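Local coordinates for iron dependent repressor (Sulfolobus solfataricus, PDB 2X4H), which probably acts as a metal-dependent transcription regulator of the DtxR/MntR family, binding DNA as a dimer and carrying several zinc ions, at residues L11-F16 with Q108-I113; S17-I22 with R76-L81; A32-I37 with S46-E51. All coordinates share one frame; numbering follows the deposited sequence.

Contact 1: L11-F16 with Q108-I113. With ZN (zinc ion), chain K.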
loop_
_atom_site.group_PDB
_atom_site.type_symbol
_atom_site.label_atom_id
_atom_site.label_comp_id
_atom_site.label_asym_id
_atom_site.label_seq_id
_atom_site.Cartn_x
_atom_site.Cartn_y
_atom_site.Cartn_z
ATOM N N LEU C 11 7.939 -2.736 7.594
ATOM C CA LEU C 11 8.001 -1.283 7.674
ATOM C C LEU C 11 9.271 -0.923 6.955
ATOM O O LEU C 11 10.347 -1.344 7.358
ATOM C CB LEU C 11 8.072 -0.764 9.109
ATOM C CG LEU C 11 8.200 0.771 9.251
ATOM C CD1 LEU C 11 6.884 1.490 8.901
ATOM C CD2 LEU C 11 8.655 1.194 10.649
ATOM N N SER C 12 9.167 -0.156 5.884
ATOM C CA SER C 12 10.358 0.124 5.113
ATOM C C SER C 12 11.079 1.307 5.744
ATOM O O SER C 12 10.561 2.023 6.605
ATOM C CB SER C 12 10.031 0.391 3.624
ATOM O OG SER C 12 9.594 1.728 3.431
ATOM N N ARG C 13 12.285 1.495 5.271
ATOM C CA ARG C 13 13.119 2.598 5.671
ATOM C C ARG C 13 12.515 3.948 5.254
ATOM O O ARG C 13 12.559 4.911 6.016
ATOM C CB ARG C 13 14.485 2.357 5.041
ATOM C CG ARG C 13 15.470 3.480 5.115
ATOM C CD ARG C 13 16.140 3.565 6.428
ATOM N NE ARG C 13 16.759 2.312 6.849
ATOM C CZ ARG C 13 17.247 2.156 8.067
ATOM N NH1 ARG C 13 17.184 3.157 8.927
ATOM N NH2 ARG C 13 17.764 1.011 8.432
ATOM N N ARG C 14 11.931 4.017 4.063
ATOM C CA ARG C 14 11.279 5.241 3.620
ATOM C C ARG C 14 10.047 5.554 4.460
ATOM O O ARG C 14 9.810 6.707 4.790
ATOM C CB ARG C 14 10.863 5.129 2.159
ATOM C CG ARG C 14 12.034 5.181 1.223
ATOM C CD ARG C 14 11.707 4.468 -0.096
ATOM N NE ARG C 14 12.805 4.564 -1.040
ATOM C CZ ARG C 14 13.910 3.818 -0.988
ATOM N NH1 ARG C 14 14.070 2.896 -0.049
ATOM N NH2 ARG C 14 14.864 3.989 -1.891
ATOM N N GLU C 15 9.279 4.520 4.793
ATOM C CA GLU C 15 8.137 4.655 5.689
ATOM C C GLU C 15 8.556 5.167 7.050
ATOM O O GLU C 15 7.908 6.058 7.629
ATOM C CB GLU C 15 7.407 3.319 5.829
ATOM C CG GLU C 15 6.499 2.960 4.638
ATOM C CD GLU C 15 6.003 1.527 4.669
ATOM O OE1 GLU C 15 6.568 0.710 5.399
ATOM O OE2 GLU C 15 5.039 1.179 3.956
ATOM N N PHE C 16 9.662 4.622 7.553
ATOM C CA PHE C 16 10.259 5.106 8.769
ATOM C C PHE C 16 10.451 6.628 8.767
ATOM O O PHE C 16 10.073 7.293 9.724
ATOM C CB PHE C 16 11.600 4.409 8.977
ATOM C CG PHE C 16 12.239 4.692 10.285
ATOM C CD1 PHE C 16 11.609 4.344 11.466
ATOM C CD2 PHE C 16 13.515 5.241 10.341
ATOM C CE1 PHE C 16 12.223 4.564 12.682
ATOM C CE2 PHE C 16 14.129 5.464 11.559
ATOM C CZ PHE C 16 13.475 5.134 12.728
ATOM N N GLN C 108 21.077 -1.832 5.536
ATOM C CA GLN C 108 20.715 -2.671 4.390
ATOM C C GLN C 108 19.781 -3.848 4.701
ATOM O O GLN C 108 19.252 -4.444 3.788
ATOM C CB GLN C 108 21.985 -3.180 3.681
ATOM C CG GLN C 108 22.773 -2.067 3.006
ATOM C CD GLN C 108 24.077 -2.536 2.413
ATOM O OE1 GLN C 108 24.122 -3.535 1.690
ATOM N NE2 GLN C 108 25.158 -1.801 2.703
ATOM N N PHE C 109 19.585 -4.212 5.964
ATOM C CA PHE C 109 18.678 -5.330 6.277
ATOM C C PHE C 109 17.933 -5.260 7.620
ATOM O O PHE C 109 17.021 -6.060 7.849
ATOM C CB PHE C 109 19.427 -6.672 6.175
ATOM C CG PHE C 109 20.543 -6.834 7.163
ATOM C CD1 PHE C 109 20.353 -7.549 8.345
ATOM C CD2 PHE C 109 21.808 -6.306 6.896
ATOM C CE1 PHE C 109 21.399 -7.704 9.278
ATOM C CE2 PHE C 109 22.851 -6.451 7.814
ATOM C CZ PHE C 109 22.646 -7.153 9.009
ATOM N N ASP C 110 18.314 -4.332 8.501
ATOM C CA ASP C 110 17.633 -4.183 9.792
ATOM C C ASP C 110 16.123 -4.212 9.685
ATOM O O ASP C 110 15.493 -4.911 10.450
ATOM C CB ASP C 110 18.093 -2.937 10.569
ATOM C CG ASP C 110 18.057 -1.658 9.760
ATOM O OD1 ASP C 110 17.359 -1.578 8.706
ATOM O OD2 ASP C 110 18.738 -0.693 10.194
ATOM N N TYR C 111 15.565 -3.478 8.723
ATOM C CA TYR C 111 14.108 -3.354 8.529
ATOM C C TYR C 111 13.417 -4.644 8.052
ATOM O O TYR C 111 12.202 -4.728 8.058
ATOM C CB TYR C 111 13.795 -2.211 7.533
ATOM C CG TYR C 111 14.261 -2.487 6.099
ATOM C CD1 TYR C 111 13.354 -2.902 5.123
ATOM C CD2 TYR C 111 15.603 -2.347 5.727
ATOM C CE1 TYR C 111 13.768 -3.177 3.820
ATOM C CE2 TYR C 111 16.028 -2.629 4.432
ATOM C CZ TYR C 111 15.098 -3.034 3.481
ATOM O OH TYR C 111 15.490 -3.310 2.198
ATOM N N LEU C 112 14.190 -5.649 7.639
ATOM C CA LEU C 112 13.621 -6.934 7.200
ATOM C C LEU C 112 13.582 -7.988 8.316
ATOM O O LEU C 112 12.937 -9.014 8.158
ATOM C CB LEU C 112 14.399 -7.463 5.976
ATOM C CG LEU C 112 14.111 -6.591 4.744
ATOM C CD1 LEU C 112 15.255 -6.589 3.748
ATOM C CD2 LEU C 112 12.774 -6.972 4.051
ATOM N N ILE C 113 14.264 -7.749 9.436
ATOM C CA ILE C 113 14.366 -8.776 10.476
ATOM C C ILE C 113 13.067 -8.819 11.284
ATOM O O ILE C 113 12.622 -7.787 11.755
ATOM C CB ILE C 113 15.565 -8.540 11.448
ATOM C CG1 ILE C 113 16.901 -8.438 10.692
ATOM C CG2 ILE C 113 15.683 -9.673 12.440
ATOM C CD1 ILE C 113 17.212 -9.624 9.847
HETATM ZN ZN ZN K . 4.931 2.364 2.179
#
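The guanidinium of R13 meets D110 at its edge, near its own plane, while the aromatic ring of Y111 lies beside the same pair with L112 CG over one face and D110 OD1 in plane at its edge. L11 O and S12 CA come to that ring obliquely. Together they join the start of helix 13-27, which is opened by a capping box, to the turn that follows helix 99-107, so the DNA-binding part of the chain meets its metal-binding and dimerisation part. In the salt bridge the terminal nitrogen R13 NH2 sits 2.6 Å from D110 OD1 and equally near OD2. The bond to OD2 is weak, with an N-H...O angle of 128°, and the guanidinium and carboxylate planes are turned 40° apart, so charge attraction probably matters more here than a straight hydrogen bond. R13 gets there by placing CG opposite its backbone N and then bending at chi2 and chi3. D110 has other duties: OD2 also bonds to ND1 of H85, a zinc ligand, which makes the aspartate a second-shell residue that R13 probably helps to position. Beside this polar pair, Y111 CB rests 3.6 Å from L11 O, a plain van der Waals approach. The capping box itself is reciprocal. E15 N gives its hydrogen to S12 OG at 3.1 Å, and S12 OG is also bonded to E50 of the third subunit. In return S12 N reaches E15 OE1 at 2.8 Å on the anti side of the carboxylate, 32° out of its plane. K58 pairs with that same oxygen, leaving E15 OE2 to bind a zinc ion at 2.1 Å.

Contact 2: S17-I22 with R76-L81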
loop_
_atom_site.group_PDB
_atom_site.type_symbol
_atom_site.label_atom_id
_atom_site.label_comp_id
_atom_site.label_asym_id
_atom_site.label_seq_id
_atom_site.Cartn_x
_atom_site.Cartn_y
_atom_site.Cartn_z
ATOM N N SER C 17 11.061 7.160 7.709
ATOM C CA SER C 17 11.231 8.617 7.547
ATOM C C SER C 17 9.915 9.395 7.595
ATOM O O SER C 17 9.833 10.453 8.215
ATOM C CB SER C 17 11.951 8.927 6.234
ATOM O OG SER C 17 13.323 8.644 6.370
ATOM N N TYR C 18 8.893 8.869 6.915
ATOM C CA TYR C 18 7.566 9.476 6.958
ATOM C C TYR C 18 7.094 9.566 8.387
ATOM O O TYR C 18 6.674 10.621 8.830
ATOM C CB TYR C 18 6.545 8.654 6.166
ATOM C CG TYR C 18 6.389 9.029 4.721
ATOM C CD1 TYR C 18 7.387 8.741 3.788
ATOM C CD2 TYR C 18 5.212 9.623 4.263
ATOM C CE1 TYR C 18 7.240 9.075 2.441
ATOM C CE2 TYR C 18 5.051 9.950 2.922
ATOM C CZ TYR C 18 6.062 9.673 2.016
ATOM O OH TYR C 18 5.887 10.005 0.691
ATOM N N LEU C 19 7.166 8.447 9.104
ATOM C CA LEU C 19 6.624 8.371 10.456
ATOM C C LEU C 19 7.367 9.247 11.438
ATOM O O LEU C 19 6.758 9.762 12.374
ATOM C CB LEU C 19 6.608 6.941 10.993
ATOM C CG LEU C 19 5.771 5.904 10.244
ATOM C CD1 LEU C 19 5.744 4.618 11.042
ATOM C CD2 LEU C 19 4.347 6.397 9.945
ATOM N N LEU C 20 8.672 9.407 11.253
ATOM C CA LEU C 20 9.443 10.296 12.129
ATOM C C LEU C 20 9.082 11.745 11.829
ATOM O O LEU C 20 9.088 12.578 12.728
ATOM C CB LEU C 20 10.952 10.082 11.968
ATOM C CG LEU C 20 11.510 8.814 12.620
ATOM C CD1 LEU C 20 12.839 8.397 11.993
ATOM C CD2 LEU C 20 11.650 9.017 14.131
ATOM N N THR C 21 8.763 12.046 10.570
ATOM C CA THR C 21 8.358 13.401 10.207
ATOM C C THR C 21 6.958 13.728 10.722
ATOM O O THR C 21 6.719 14.823 11.200
ATOM C CB THR C 21 8.364 13.614 8.709
ATOM O OG1 THR C 21 9.667 13.337 8.191
ATOM C CG2 THR C 21 7.999 15.038 8.402
ATOM N N ILE C 22 6.043 12.776 10.605
ATOM C CA ILE C 22 4.701 12.911 11.165
ATOM C C ILE C 22 4.771 13.057 12.702
ATOM O O ILE C 22 4.103 13.918 13.282
ATOM C CB ILE C 22 3.803 11.700 10.753
ATOM C CG1 ILE C 22 3.519 11.735 9.256
ATOM C CG2 ILE C 22 2.482 11.668 11.553
ATOM C CD1 ILE C 22 2.964 10.431 8.708
ATOM N N ARG C 76 4.960 2.282 17.938
ATOM C CA ARG C 76 5.516 0.952 18.158
ATOM C C ARG C 76 6.493 0.485 17.057
ATOM O O ARG C 76 7.543 -0.082 17.358
ATOM C CB ARG C 76 4.382 -0.068 18.321
ATOM C CG ARG C 76 4.500 -0.962 19.544
ATOM C CD ARG C 76 3.229 -1.761 19.804
ATOM N NE ARG C 76 2.414 -1.120 20.837
ATOM C CZ ARG C 76 1.188 -0.612 20.682
ATOM N NH1 ARG C 76 0.548 -0.661 19.518
ATOM N NH2 ARG C 76 0.584 -0.053 21.727
ATOM N N SER C 77 6.159 0.719 15.796
ATOM C CA SER C 77 7.006 0.288 14.688
ATOM C C SER C 77 8.217 1.211 14.449
ATOM O O SER C 77 9.230 0.749 13.975
ATOM C CB SER C 77 6.177 0.106 13.397
ATOM O OG SER C 77 5.382 1.237 13.138
ATOM N N ILE C 78 8.115 2.500 14.761
ATOM C CA ILE C 78 9.295 3.379 14.828
ATOM C C ILE C 78 10.343 2.819 15.828
ATOM O O ILE C 78 11.514 2.694 15.512
ATOM C CB ILE C 78 8.920 4.808 15.295
ATOM C CG1 ILE C 78 8.364 5.633 14.141
ATOM C CG2 ILE C 78 10.125 5.539 15.894
ATOM C CD1 ILE C 78 7.863 6.986 14.567
ATOM N N ASN C 79 9.892 2.500 17.035
ATOM C CA ASN C 79 10.779 1.978 18.081
ATOM C C ASN C 79 11.343 0.620 17.669
ATOM O O ASN C 79 12.519 0.338 17.869
ATOM C CB ASN C 79 10.048 1.857 19.412
ATOM C CG ASN C 79 9.794 3.191 20.056
ATOM O OD1 ASN C 79 10.348 4.209 19.648
ATOM N ND2 ASN C 79 8.952 3.198 21.077
ATOM N N TYR C 80 10.502 -0.199 17.050
ATOM C CA TYR C 80 10.943 -1.525 16.701
ATOM C C TYR C 80 12.070 -1.475 15.640
ATOM O O TYR C 80 13.061 -2.222 15.748
ATOM C CB TYR C 80 9.785 -2.427 16.278
ATOM C CG TYR C 80 10.345 -3.663 15.708
ATOM C CD1 TYR C 80 11.028 -4.578 16.523
ATOM C CD2 TYR C 80 10.314 -3.891 14.334
ATOM C CE1 TYR C 80 11.635 -5.710 15.972
ATOM C CE2 TYR C 80 10.909 -5.027 13.774
ATOM C CZ TYR C 80 11.552 -5.929 14.590
ATOM O OH TYR C 80 12.100 -7.041 14.003
ATOM N N LEU C 81 11.973 -0.575 14.662
ATOM C CA LEU C 81 13.088 -0.419 13.710
ATOM C C LEU C 81 14.370 0.178 14.362
ATOM O O LEU C 81 15.499 -0.173 13.991
ATOM C CB LEU C 81 12.664 0.404 12.503
ATOM C CG LEU C 81 13.676 0.688 11.396
ATOM C CD1 LEU C 81 14.476 -0.552 11.069
ATOM C CD2 LEU C 81 12.933 1.188 10.142
#
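I78 lays its longer branch across the flank of L19, with CD1 3.8 Å from L19 CB and CG1 at a similar separation. The same methyl, I78 CD1, also rests 3.7 Å from L19 O, so it touches backbone as well as side chain. The other branch reaches along helix 13-27: I78 CG2 stands opposite the backbone N, which turns it to L20, whose CD2 it approaches at 4.2 Å. One isoleucine thus spreads its two arms over consecutive leucines. L19 adds a second touch, as its CD1 reaches S77 OG at 4.0 Å. That hydroxyl already has its partners, being hydrogen-bonded to the carbonyl oxygens of G74 and N73 one turn earlier in its own helix. No hydrogen bond runs between the segments, and what holds them is apolar overlap. In place of I78, an alanine keeps only the CB and would probably leave a gap beside L19 CB while depriving L20 CD2 of its neighbour. Around the pair, F16 and K23 also touch I78, and L55 of helix 45-57 packs on L19, so the leucine is shared between two helices. On helix 13-27 itself, T21 OG1 bonds to S17 O at 2.9 Å, from the face of that carbonyl opposite to the one used by T21 N. The short helical segments cross at -123°, their axes 10.2 Å apart at closest approach. The result is the seating of the first helix of a winged helix-turn-helix domain against the long helix 72-94, which, as in other DtxR-type repressors, leads from the DNA-binding domain into the dimerisation domain.

Contact 3: A32-I37 with S46-E51. With ZN (zinc ion), chain L; ZN (zinc ion), chain K.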
loop_
_atom_site.group_PDB
_atom_site.type_symbol
_atom_site.label_atom_id
_atom_site.label_comp_id
_atom_site.label_asym_id
_atom_site.label_seq_id
_atom_site.Cartn_x
_atom_site.Cartn_y
_atom_site.Cartn_z
ATOM N N ALA C 32 0.104 16.317 11.148
ATOM C CA ALA C 32 1.061 16.528 10.059
ATOM C C ALA C 32 0.294 16.707 8.751
ATOM O O ALA C 32 -0.317 15.748 8.269
ATOM C CB ALA C 32 2.000 15.344 9.946
ATOM N N LYS C 33 0.323 17.912 8.180
ATOM C CA LYS C 33 -0.364 18.169 6.890
ATOM C C LYS C 33 0.444 17.594 5.717
ATOM O O LYS C 33 1.680 17.602 5.740
ATOM C CB LYS C 33 -0.627 19.658 6.662
ATOM C CG LYS C 33 -1.333 20.347 7.828
ATOM C CD LYS C 33 -1.979 21.657 7.403
ATOM C CE LYS C 33 -2.098 22.605 8.581
ATOM N NZ LYS C 33 -2.391 21.858 9.848
ATOM N N ILE C 34 -0.277 17.129 4.694
ATOM C CA ILE C 34 0.327 16.483 3.541
ATOM C C ILE C 34 1.463 17.298 2.966
ATOM O O ILE C 34 2.550 16.758 2.712
ATOM C CB ILE C 34 -0.714 16.160 2.466
ATOM C CG1 ILE C 34 -1.686 15.113 3.012
ATOM C CG2 ILE C 34 -0.045 15.640 1.164
ATOM C CD1 ILE C 34 -1.003 13.841 3.487
ATOM N N ASN C 35 1.261 18.599 2.832
ATOM C CA ASN C 35 2.281 19.447 2.184
ATOM C C ASN C 35 3.477 19.835 3.069
ATOM O O ASN C 35 4.560 20.143 2.561
ATOM C CB ASN C 35 1.600 20.656 1.574
ATOM C CG ASN C 35 0.555 20.243 0.564
ATOM O OD1 ASN C 35 0.883 19.822 -0.539
ATOM N ND2 ASN C 35 -0.708 20.306 0.956
ATOM N N ARG C 36 3.304 19.781 4.385
ATOM C CA ARG C 36 4.437 20.003 5.293
ATOM C C ARG C 36 5.357 18.785 5.293
ATOM O O ARG C 36 6.579 18.927 5.231
ATOM C CB ARG C 36 3.962 20.332 6.717
ATOM C CG ARG C 36 3.194 21.657 6.852
ATOM C CD ARG C 36 4.049 22.898 6.539
ATOM N NE ARG C 36 5.052 23.210 7.561
ATOM C CZ ARG C 36 6.379 23.186 7.398
ATOM N NH1 ARG C 36 6.933 22.830 6.247
ATOM N NH2 ARG C 36 7.169 23.521 8.426
ATOM N N ILE C 37 4.756 17.596 5.337
ATOM C CA ILE C 37 5.487 16.336 5.214
ATOM C C ILE C 37 6.290 16.316 3.919
ATOM O O ILE C 37 7.450 15.898 3.902
ATOM C CB ILE C 37 4.550 15.125 5.198
ATOM C CG1 ILE C 37 3.729 15.037 6.490
ATOM C CG2 ILE C 37 5.353 13.840 4.978
ATOM C CD1 ILE C 37 2.640 13.953 6.463
ATOM N N SER C 46 1.530 14.666 -3.977
ATOM C CA SER C 46 0.803 13.521 -4.510
ATOM C C SER C 46 1.450 12.220 -4.032
ATOM O O SER C 46 0.751 11.299 -3.617
ATOM C CB SER C 46 0.786 13.560 -6.051
ATOM O OG SER C 46 2.098 13.408 -6.562
ATOM N N SER C 47 2.780 12.150 -4.072
ATOM C CA SER C 47 3.513 11.003 -3.502
ATOM C C SER C 47 3.245 10.847 -2.005
ATOM O O SER C 47 3.022 9.734 -1.529
ATOM C CB SER C 47 5.013 11.132 -3.745
ATOM O OG SER C 47 5.304 11.329 -5.118
ATOM N N VAL C 48 3.229 11.954 -1.265
ATOM C CA VAL C 48 2.920 11.878 0.153
ATOM C C VAL C 48 1.483 11.427 0.387
ATOM O O VAL C 48 1.247 10.581 1.233
ATOM C CB VAL C 48 3.185 13.211 0.894
ATOM C CG1 VAL C 48 2.724 13.128 2.355
ATOM C CG2 VAL C 48 4.662 13.558 0.833
ATOM N N PHE C 49 0.528 11.963 -0.369
ATOM C CA PHE C 49 -0.874 11.529 -0.249
ATOM C C PHE C 49 -1.018 10.035 -0.529
ATOM O O PHE C 49 -1.708 9.324 0.197
ATOM C CB PHE C 49 -1.786 12.308 -1.212
ATOM C CG PHE C 49 -3.261 12.117 -0.939
ATOM C CD1 PHE C 49 -4.015 13.142 -0.373
ATOM C CD2 PHE C 49 -3.892 10.906 -1.240
ATOM C CE1 PHE C 49 -5.365 12.974 -0.118
ATOM C CE2 PHE C 49 -5.246 10.727 -0.989
ATOM C CZ PHE C 49 -5.991 11.772 -0.430
ATOM N N GLU C 50 -0.380 9.569 -1.592
ATOM C CA GLU C 50 -0.448 8.161 -1.962
ATOM C C GLU C 50 0.166 7.316 -0.856
ATOM O O GLU C 50 -0.450 6.355 -0.397
ATOM C CB GLU C 50 0.269 7.929 -3.302
ATOM C CG GLU C 50 0.376 6.484 -3.774
ATOM C CD GLU C 50 -0.940 5.819 -4.151
ATOM O OE1 GLU C 50 -0.987 4.584 -4.031
ATOM O OE2 GLU C 50 -1.896 6.489 -4.568
ATOM N N GLU C 51 1.362 7.687 -0.403
ATOM C CA GLU C 51 2.052 6.875 0.610
ATOM C C GLU C 51 1.268 6.906 1.906
ATOM O O GLU C 51 1.039 5.865 2.520
ATOM C CB GLU C 51 3.510 7.306 0.812
ATOM C CG GLU C 51 4.329 6.428 1.822
ATOM C CD GLU C 51 4.425 4.971 1.406
ATOM O OE1 GLU C 51 4.023 4.638 0.291
ATOM O OE2 GLU C 51 4.900 4.120 2.174
HETATM ZN ZN ZN L . -0.260 2.933 -4.021
HETATM ZN ZN ZN K . 4.931 2.364 2.179
#
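V48 turns CG1 opposite its backbone N (chi1 175°), and I34 does the same with CG2, which brings the two methyls together at 3.9 Å between helices 34-41 and 45-57. The two side chains slide past each other in opposite directions. I34 CD1 draws up to V48 CG1 as well, and I34 O lies 3.7 Å from V48 CG1. From the next turn I37 comes obliquely, its CG2 3.8 Å from V48 CG1, so a single valine methyl is touched by two isoleucines. I34 CG2 also reaches F49 CB, more loosely, at 4.4 Å. This is the pairing of the two helices of a helix-turn-helix, backed by Y18 and I22 of helix 13-27, which touch V48 and I37 respectively. E50 and E51, just beyond F49 on the same helix, serve metal instead: E50 OE1 binds one zinc ion and E51 OE2 another. The first site is completed by H54 with E15 and E51 of the third subunit, the second by E15 with E50 and H54 of that subunit. The contact has no hydrogen bond between its segments and is made by apolar van der Waals contact, so helix 45-57 packs on helix 34-41 through its apolar face while the carboxylates of E50 and E51 hold zinc ions shared with the third subunit.

The three contacts are nested. From the N terminus, residues 11-16 open the outermost loop, which closes only at 108-113, after helix 99-107. Residues 17-22, further along the same helix 13-27, open the second, closed by 76-81 on helix 72-94. Inside both lies contact 3, a short return from helix 34-41 to helix 45-57. None of the loops cross. Contacts 1 and 2 are neighbours, with F16 touching I78 and L81, and both tie the N-terminal domain to the dimerisation part. Contact 3 stays within the DNA-binding domain, yet Y18 and I22 reach it from the 17-22 segment, and E15 and E51 bring contacts 1 and 3 to one zinc ion.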